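Local coordinates for ribokinase, putative (Burkholderia thailandensis, PDB 3B1N), which phosphorylates nucleosides with ATP as a nucleoside kinase of the ribokinase-like PfkB family, and here holds ADP and the nucleoside mizoribine, at the interface of chains A and B. Numbering follows the deposited sequence. Chains: chain A/B, Ribokinase, putative.

The interface of chains A and B. Residues chain A 110-111, 192-193, 220-222; chain B 31, 34.
B:His31 reaches from a loop of one PfkB-family nucleoside kinase subunit into the nucleotide-binding region of the other, where it meets A:Asp193 and A:Asn192. The patch belongs to a two-fold symmetric interface between identical chains, so the same insertion recurs with the chains exchanged; whether the dimer exists in solution the structure alone does not show.

Polar contacts fix the position of the imidazole. Its ND1 donates to the carboxylate oxygen OD1 of A:Asp193 at 2.7 Å, nearly straight at 170°. The oxygen lies almost in the ring plane, yet the ring nitrogen approaches it from above the carboxylate plane, and the two flat groups stand perpendicular. With A:Asp193 at the start of helix 193-203, its chi1 of 58° sets CG between the backbone N and the carbonyl carbon and turns OD1 toward the histidine. The backbone N of B:His31 adds a weak bond to the same oxygen at 3.4 Å.

A second polar link joins two amides coming from opposite directions. ND2 of A:Asn192 donates to OD1 of B:Asn34 at 2.9 Å, meeting a lone pair of that oxygen in its carbonyl plane, with a practically linear N-H. The amide planes are twisted 47° apart. From the other branch of B:Asn34, ND2 makes a weak, bent bond to the backbone O of A:Asn111.

Stacking and apolar contacts frame the ring. The A:Asn192 amide lies nearly parallel over one imidazole face, ND2 above the ring centre, so one amide group both covers the histidine and grips B:Asn34. The CB of A:Asn192 also packs 3.8 Å from CE1 of B:His31. At the ring's edge, CD2 of B:His31 faces the backbone O of A:Asn111 in the ring plane, 3.5 Å away, while the CB of A:Asn111 packs 3.8 Å from the same CD2. A:Asn111, A:Asn192, A:Thr220 and A:Gly222 belong to the ADP site, and B:His31 is itself an ADP-binding residue, so the partner's loop contributes directly to the neighbouring subunit's nucleotide site.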
# COMPACT_ATOMS: atom_id res chain seq x y z
N ASP A 110 -7.52 0.11 -11.40
CA ASP A 110 -6.73 -0.05 -12.62
C ASP A 110 -5.67 -1.15 -12.43
O ASP A 110 -4.78 -1.34 -13.31
CB ASP A 110 -5.96 1.29 -12.95
CG ASP A 110 -6.80 2.33 -13.55
OD1 ASP A 110 -7.94 2.01 -13.96
OD2 ASP A 110 -6.36 3.52 -13.69
N ASN A 111 -5.70 -1.90 -11.34
CA ASN A 111 -4.75 -3.02 -11.15
C ASN A 111 -3.31 -2.55 -11.01
O ASN A 111 -2.38 -3.26 -11.39
CB ASN A 111 -4.85 -4.08 -12.27
CG ASN A 111 -4.59 -5.49 -11.79
OD1 ASN A 111 -4.35 -5.74 -10.60
ND2 ASN A 111 -4.66 -6.44 -12.73
N ASN A 192 1.81 -8.21 -18.64
CA ASN A 192 0.94 -7.02 -18.84
C ASN A 192 1.74 -5.90 -19.50
O ASN A 192 2.94 -6.04 -19.71
CB ASN A 192 0.19 -6.59 -17.55
CG ASN A 192 1.06 -5.89 -16.52
OD1 ASN A 192 2.14 -5.37 -16.81
ND2 ASN A 192 0.57 -5.85 -15.28
N ASP A 193 1.06 -4.81 -19.88
CA ASP A 193 1.75 -3.78 -20.67
C ASP A 193 2.91 -3.08 -19.94
O ASP A 193 3.92 -2.78 -20.57
CB ASP A 193 0.75 -2.76 -21.29
CG ASP A 193 -0.13 -2.01 -20.27
OD1 ASP A 193 -0.02 -2.16 -19.01
OD2 ASP A 193 -0.93 -1.21 -20.84
N THR A 220 -1.13 -8.14 -21.96
CA THR A 220 -2.49 -7.75 -21.50
C THR A 220 -2.53 -6.27 -21.11
O THR A 220 -1.55 -5.70 -20.58
CB THR A 220 -2.96 -8.60 -20.34
OG1 THR A 220 -2.15 -8.37 -19.19
CG2 THR A 220 -2.94 -10.10 -20.65
N ARG A 221 -3.71 -5.69 -21.30
CA ARG A 221 -3.86 -4.26 -21.25
C ARG A 221 -5.08 -3.85 -20.46
O ARG A 221 -5.78 -2.90 -20.80
CB ARG A 221 -3.95 -3.74 -22.71
CG ARG A 221 -2.67 -4.06 -23.51
CD ARG A 221 -2.80 -3.51 -24.95
NE ARG A 221 -1.76 -4.06 -25.80
CZ ARG A 221 -0.49 -3.61 -25.88
NH1 ARG A 221 -0.08 -2.57 -25.14
NH2 ARG A 221 0.35 -4.20 -26.75
N GLY A 222 -5.34 -4.59 -19.40
CA GLY A 222 -6.43 -4.23 -18.49
C GLY A 222 -7.76 -4.11 -19.21
O GLY A 222 -8.13 -5.00 -19.96
N HIS B 31 -1.53 0.17 -16.98
CA HIS B 31 -1.09 0.04 -15.59
C HIS B 31 -0.05 1.13 -15.36
O HIS B 31 1.04 1.08 -15.99
CB HIS B 31 -0.49 -1.37 -15.33
CG HIS B 31 -1.40 -2.50 -15.68
ND1 HIS B 31 -1.57 -2.97 -16.98
CD2 HIS B 31 -2.23 -3.23 -14.90
CE1 HIS B 31 -2.48 -3.95 -16.97
NE2 HIS B 31 -2.91 -4.10 -15.72
N ASN B 34 3.39 -0.99 -11.16
CA ASN B 34 3.33 -2.28 -10.55
C ASN B 34 4.63 -2.41 -9.78
O ASN B 34 5.70 -2.13 -10.38
CB ASN B 34 3.36 -3.43 -11.57
CG ASN B 34 2.04 -3.69 -12.28
OD1 ASN B 34 2.10 -4.50 -13.22
ND2 ASN B 34 0.90 -3.05 -11.92